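DR2417 (Deinococcus radiodurans, PDB 4XWW) degrades RNA as a 5'-3' exonuclease with a two-metal centre of the metallo-beta-lactamase type, possibly also cutting internally, and probably takes part in rRNA maturation. Local coordinates at residues Lys397-Ile410 and Ile428-Phe442. Numbering follows the deposited sequence.
With ZN (zinc ion), chain F.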
loop_
_atom_site.group_PDB
_atom_site.type_symbol
_atom_site.label_atom_id
_atom_site.label_comp_id
_atom_site.label_asym_id
_atom_site.label_seq_id
_atom_site.Cartn_x
_atom_site.Cartn_y
_atom_site.Cartn_z
ATOM N N LYS A 397 27.717 25.751 6.509
ATOM C CA LYS A 397 28.565 25.723 5.330
ATOM C C LYS A 397 28.207 24.511 4.481
ATOM O O LYS A 397 28.104 24.615 3.262
ATOM C CB LYS A 397 30.041 25.697 5.709
ATOM C CG LYS A 397 30.986 25.771 4.506
ATOM C CD LYS A 397 32.427 26.106 4.955
ATOM C CE LYS A 397 33.340 26.349 3.740
ATOM N NZ LYS A 397 34.777 26.507 4.100
ATOM N N PHE A 398 27.993 23.369 5.129
ATOM C CA PHE A 398 27.718 22.133 4.402
ATOM C C PHE A 398 26.435 21.488 4.917
ATOM O O PHE A 398 26.046 21.718 6.059
ATOM C CB PHE A 398 28.910 21.194 4.532
ATOM C CG PHE A 398 30.182 21.758 3.934
ATOM C CD1 PHE A 398 30.201 22.159 2.612
ATOM C CD2 PHE A 398 31.341 21.890 4.691
ATOM C CE1 PHE A 398 31.362 22.677 2.045
ATOM C CE2 PHE A 398 32.510 22.416 4.137
ATOM C CZ PHE A 398 32.518 22.809 2.806
ATOM N N PHE A 399 25.757 20.703 4.084
ATOM C CA PHE A 399 24.441 20.219 4.460
ATOM C C PHE A 399 24.230 18.764 4.026
ATOM O O PHE A 399 24.469 18.409 2.864
ATOM C CB PHE A 399 23.386 21.161 3.859
ATOM C CG PHE A 399 21.955 20.762 4.112
ATOM C CD1 PHE A 399 21.551 20.259 5.338
ATOM C CD2 PHE A 399 21.010 20.943 3.118
ATOM C CE1 PHE A 399 20.213 19.909 5.549
ATOM C CE2 PHE A 399 19.684 20.609 3.317
ATOM C CZ PHE A 399 19.282 20.083 4.531
ATOM N N LEU A 400 23.795 17.935 4.983
ATOM C CA LEU A 400 23.437 16.539 4.747
ATOM C C LEU A 400 21.982 16.289 5.102
ATOM O O LEU A 400 21.663 15.991 6.251
ATOM C CB LEU A 400 24.297 15.582 5.581
ATOM C CG LEU A 400 25.686 15.156 5.127
ATOM C CD1 LEU A 400 26.261 14.182 6.155
ATOM C CD2 LEU A 400 25.616 14.494 3.762
ATOM N N PRO A 401 21.087 16.396 4.114
ATOM C CA PRO A 401 19.690 16.045 4.396
ATOM C C PRO A 401 19.586 14.553 4.708
ATOM O O PRO A 401 20.160 13.717 3.996
ATOM C CB PRO A 401 18.962 16.427 3.103
ATOM C CG PRO A 401 20.056 16.514 2.056
ATOM C CD PRO A 401 21.263 16.996 2.785
ATOM N N TRP A 402 18.835 14.229 5.755
ATOM C CA TRP A 402 18.914 12.932 6.415
ATOM C C TRP A 402 17.497 12.443 6.772
ATOM O O TRP A 402 16.542 13.203 6.610
ATOM C CB TRP A 402 19.855 13.080 7.646
ATOM C CG TRP A 402 19.668 12.079 8.734
ATOM C CD1 TRP A 402 20.244 10.840 8.819
ATOM C CD2 TRP A 402 18.875 12.237 9.909
ATOM N NE1 TRP A 402 19.824 10.204 9.956
ATOM C CE2 TRP A 402 18.980 11.042 10.646
ATOM C CE3 TRP A 402 18.081 13.277 10.414
ATOM C CZ2 TRP A 402 18.328 10.850 11.869
ATOM C CZ3 TRP A 402 17.403 13.079 11.628
ATOM C CH2 TRP A 402 17.537 11.869 12.333
ATOM N N HIS A 403 17.352 11.195 7.225
ATOM C CA HIS A 403 16.050 10.664 7.663
ATOM C C HIS A 403 14.986 10.852 6.566
ATOM O O HIS A 403 13.924 11.458 6.773
ATOM C CB HIS A 403 15.604 11.340 8.988
ATOM C CG HIS A 403 14.595 10.557 9.782
ATOM N ND1 HIS A 403 13.261 10.508 9.427
ATOM C CD2 HIS A 403 14.698 9.857 10.937
ATOM C CE1 HIS A 403 12.595 9.790 10.314
ATOM N NE2 HIS A 403 13.439 9.372 11.234
ATOM N N GLY A 404 15.301 10.338 5.381
ATOM C CA GLY A 404 14.387 10.431 4.263
ATOM C C GLY A 404 14.849 9.540 3.142
ATOM O O GLY A 404 16.030 9.235 3.036
ATOM N N GLU A 405 13.903 9.133 2.301
ATOM C CA GLU A 405 14.226 8.451 1.052
ATOM C C GLU A 405 14.818 9.495 0.110
ATOM O O GLU A 405 14.706 10.675 0.380
ATOM C CB GLU A 405 12.972 7.808 0.475
ATOM C CG GLU A 405 12.435 6.702 1.377
ATOM C CD GLU A 405 11.046 6.226 0.990
ATOM O OE1 GLU A 405 10.385 6.890 0.167
ATOM O OE2 GLU A 405 10.632 5.174 1.517
ATOM N N PRO A 406 15.423 9.075 -1.011
ATOM C CA PRO A 406 16.011 10.099 -1.885
ATOM C C PRO A 406 15.028 11.217 -2.271
ATOM O O PRO A 406 15.452 12.384 -2.309
ATOM C CB PRO A 406 16.466 9.280 -3.096
ATOM C CG PRO A 406 16.860 7.929 -2.457
ATOM C CD PRO A 406 15.708 7.712 -1.498
ATOM N N ARG A 407 13.746 10.911 -2.478
ATOM C CA ARG A 407 12.812 11.977 -2.830
ATOM C C ARG A 407 12.761 13.057 -1.728
ATOM O O ARG A 407 12.717 14.259 -2.010
ATOM C CB ARG A 407 11.392 11.423 -3.107
ATOM C CG ARG A 407 10.793 10.607 -1.972
ATOM C CD ARG A 407 9.493 9.962 -2.374
ATOM N NE ARG A 407 8.475 10.979 -2.621
ATOM C CZ ARG A 407 7.264 10.718 -3.097
ATOM N NH1 ARG A 407 6.908 9.469 -3.370
ATOM N NH2 ARG A 407 6.407 11.713 -3.309
ATOM N N HIS A 408 12.780 12.628 -0.474
ATOM C CA HIS A 408 12.739 13.543 0.657
ATOM C C HIS A 408 14.031 14.331 0.795
ATOM O O HIS A 408 14.021 15.545 0.991
ATOM C CB HIS A 408 12.471 12.759 1.943
ATOM C CG HIS A 408 11.250 11.904 1.843
ATOM N ND1 HIS A 408 11.279 10.547 2.089
ATOM C CD2 HIS A 408 9.988 12.201 1.470
ATOM C CE1 HIS A 408 10.068 10.051 1.898
ATOM N NE2 HIS A 408 9.265 11.023 1.514
ATOM N N GLN A 409 15.142 13.620 0.709
ATOM C CA GLN A 409 16.454 14.263 0.815
ATOM C C GLN A 409 16.677 15.312 -0.260
ATOM O O GLN A 409 17.189 16.402 0.010
ATOM C CB GLN A 409 17.554 13.229 0.703
ATOM C CG GLN A 409 17.710 12.281 1.880
ATOM C CD GLN A 409 18.709 11.192 1.535
ATOM O OE1 GLN A 409 18.452 10.345 0.669
ATOM N NE2 GLN A 409 19.862 11.232 2.169
ATOM N N ILE A 410 16.298 14.968 -1.492
ATOM C CA ILE A 410 16.575 15.845 -2.628
ATOM C C ILE A 410 15.676 17.075 -2.549
ATOM O O ILE A 410 16.104 18.202 -2.830
ATOM C CB ILE A 410 16.405 15.080 -3.956
ATOM C CG1 ILE A 410 17.551 14.075 -4.097
ATOM C CG2 ILE A 410 16.373 16.040 -5.132
ATOM C CD1 ILE A 410 17.412 13.125 -5.273
ATOM N N ILE A 428 23.811 14.335 -1.067
ATOM C CA ILE A 428 22.746 13.365 -0.817
ATOM C C ILE A 428 23.429 12.048 -0.441
ATOM O O ILE A 428 23.887 11.307 -1.314
ATOM C CB ILE A 428 21.804 13.162 -2.047
ATOM C CG1 ILE A 428 21.243 14.490 -2.583
ATOM C CG2 ILE A 428 20.671 12.218 -1.673
ATOM C CD1 ILE A 428 20.354 15.246 -1.616
ATOM N N ALA A 429 23.547 11.774 0.856
ATOM C CA ALA A 429 24.297 10.597 1.275
ATOM C C ALA A 429 23.467 9.317 1.164
ATOM O O ALA A 429 22.224 9.333 1.228
ATOM C CB ALA A 429 24.844 10.774 2.706
ATOM N N LYS A 430 24.195 8.225 0.953
ATOM C CA LYS A 430 23.676 6.861 0.966
ATOM C C LYS A 430 24.278 6.146 2.152
ATOM O O LYS A 430 25.376 6.501 2.570
ATOM C CB LYS A 430 24.048 6.111 -0.320
ATOM C CG LYS A 430 23.517 6.743 -1.590
ATOM C CD LYS A 430 23.928 5.886 -2.786
ATOM C CE LYS A 430 24.057 6.717 -4.056
ATOM N NZ LYS A 430 25.278 7.568 -4.041
ATOM N N ASN A 431 23.587 5.143 2.690
ATOM C CA ASN A 431 24.201 4.301 3.718
ATOM C C ASN A 431 25.508 3.710 3.208
ATOM O O ASN A 431 25.585 3.272 2.057
ATOM C CB ASN A 431 23.264 3.173 4.141
ATOM C CG ASN A 431 22.005 3.671 4.767
ATOM O OD1 ASN A 431 21.977 4.752 5.358
ATOM N ND2 ASN A 431 20.941 2.892 4.650
ATOM N N GLY A 432 26.522 3.686 4.069
ATOM C CA GLY A 432 27.848 3.202 3.706
ATOM C C GLY A 432 28.770 4.268 3.141
ATOM O O GLY A 432 29.968 4.043 3.028
ATOM N N ASP A 433 28.232 5.434 2.803
ATOM C CA ASP A 433 29.089 6.509 2.290
ATOM C C ASP A 433 30.054 6.991 3.364
ATOM O O ASP A 433 29.674 7.152 4.532
ATOM C CB ASP A 433 28.274 7.714 1.813
ATOM C CG ASP A 433 27.672 7.524 0.443
ATOM O OD1 ASP A 433 28.003 6.530 -0.239
ATOM O OD2 ASP A 433 26.877 8.399 0.047
ATOM N N ILE A 434 31.299 7.233 2.970
ATOM C CA ILE A 434 32.219 7.957 3.832
ATOM C C ILE A 434 32.159 9.419 3.423
ATOM O O ILE A 434 32.617 9.789 2.342
ATOM C CB ILE A 434 33.677 7.441 3.727
ATOM C CG1 ILE A 434 33.736 5.936 3.973
ATOM C CG2 ILE A 434 34.557 8.175 4.712
ATOM C CD1 ILE A 434 35.028 5.302 3.512
ATOM N N VAL A 435 31.554 10.253 4.259
ATOM C CA VAL A 435 31.480 11.665 3.931
ATOM C C VAL A 435 32.622 12.382 4.640
ATOM O O VAL A 435 32.680 12.424 5.875
ATOM C CB VAL A 435 30.125 12.279 4.324
ATOM C CG1 VAL A 435 30.073 13.749 3.915
ATOM C CG2 VAL A 435 28.976 11.497 3.661
ATOM N N ASN A 436 33.551 12.925 3.862
ATOM C CA ASN A 436 34.690 13.612 4.455
ATOM C C ASN A 436 34.405 15.071 4.717
ATOM O O ASN A 436 33.938 15.791 3.844
ATOM C CB ASN A 436 35.922 13.473 3.569
ATOM C CG ASN A 436 36.765 12.295 3.963
ATOM O OD1 ASN A 436 36.518 11.175 3.531
ATOM N ND2 ASN A 436 37.742 12.532 4.822
ATOM N N LEU A 437 34.705 15.506 5.932
ATOM C CA LEU A 437 34.369 16.856 6.334
ATOM C C LEU A 437 35.586 17.549 6.927
ATOM O O LEU A 437 36.211 17.042 7.856
ATOM C CB LEU A 437 33.208 16.841 7.338
ATOM C CG LEU A 437 32.750 18.194 7.892
ATOM C CD1 LEU A 437 31.915 18.912 6.859
ATOM C CD2 LEU A 437 31.976 18.036 9.187
ATOM N N GLY A 438 35.921 18.696 6.352
ATOM C CA GLY A 438 36.957 19.559 6.881
ATOM C C GLY A 438 36.484 20.995 6.795
ATOM O O GLY A 438 35.388 21.257 6.312
ATOM N N PRO A 439 37.307 21.939 7.273
ATOM C CA PRO A 439 36.920 23.354 7.245
ATOM C C PRO A 439 36.484 23.839 5.863
ATOM O O PRO A 439 35.610 24.702 5.778
ATOM C CB PRO A 439 38.199 24.058 7.709
ATOM C CG PRO A 439 38.786 23.067 8.673
ATOM C CD PRO A 439 38.559 21.729 8.023
ATOM N N ASP A 440 37.072 23.286 4.804
ATOM C CA ASP A 440 36.644 23.588 3.444
ATOM C C ASP A 440 36.602 22.328 2.587
ATOM O O ASP A 440 36.915 22.365 1.397
ATOM C CB ASP A 440 37.560 24.625 2.788
ATOM C CG ASP A 440 36.918 25.256 1.565
ATOM O OD1 ASP A 440 35.701 25.530 1.640
ATOM O OD2 ASP A 440 37.601 25.450 0.534
ATOM N N GLU A 441 36.234 21.208 3.199
ATOM C CA GLU A 441 36.120 19.948 2.475
ATOM C C GLU A 441 34.790 19.309 2.800
ATOM O O GLU A 441 34.376 19.289 3.951
ATOM C CB GLU A 441 37.259 18.987 2.835
ATOM C CG GLU A 441 37.171 17.642 2.097
ATOM C CD GLU A 441 38.355 16.727 2.373
ATOM O OE1 GLU A 441 39.294 17.165 3.070
ATOM O OE2 GLU A 441 38.348 15.573 1.884
ATOM N N PHE A 442 34.135 18.783 1.778
ATOM C CA PHE A 442 32.853 18.118 1.953
ATOM C C PHE A 442 32.615 17.245 0.733
ATOM O O PHE A 442 32.151 17.718 -0.307
ATOM C CB PHE A 442 31.736 19.145 2.134
ATOM C CG PHE A 442 30.399 18.540 2.534
ATOM C CD1 PHE A 442 30.311 17.713 3.651
ATOM C CD2 PHE A 442 29.246 18.821 1.822
ATOM C CE1 PHE A 442 29.087 17.166 4.042
ATOM C CE2 PHE A 442 28.022 18.278 2.206
ATOM C CZ PHE A 442 27.948 17.450 3.317
HETATM ZN ZN ZN F . 13.041 8.540 13.199
HETATM O O HOH W 1 22.553 13.555 2.822
HETATM O O HOH W 2 20.230 8.546 -0.563
HETATM O O HOH W 3 11.642 9.632 14.169
#
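F398 and F442 lie nearly parallel (planes at 20°) but slid in opposite directions, so that each ring covers the other's CB rather than the other ring. F442 CB sits 3.4 Å from the F398 ring centroid, and F398 CB is 3.6 Å from that of F442, both CH-pi contacts over the face. K397 CG covers the opposite face of F398, and L437 CD1 touches F398 CD2. At the far edge of F442, L400 CG meets CZ in the ring plane; L400 CD2 continues to A429 CB. K397, with CG anti to the backbone N (chi1 -176°) and an extended chain, carries NZ past F398 to P439 O (2.6 Å), on a lone pair, and to D440 OD1 (2.8 Å), a salt bridge; K424 also pairs with that carboxylate oxygen. The packing of F398, L400, L437 and F442 joins the two mixed sheets of the alpha-beta/beta-alpha sandwich of the metallo-beta-lactamase fold face to face, strand 398-402 belonging to one and 433-438 to the other. Beyond L400, the amide of Q409 bridges two carbonyls: NE2 donates almost straight to A429 O (3.2 Å, 170°) and to P401 O (3.1 Å), both close to the amide plane. One water links P401 O to A429 N, a second Q409 OE1 to A429 O. I428 CD1 wedges between P401 CG and I410 CG1. Between strand and helix, H403 NE2 binds zinc (2.2 Å) alongside D88 and H89.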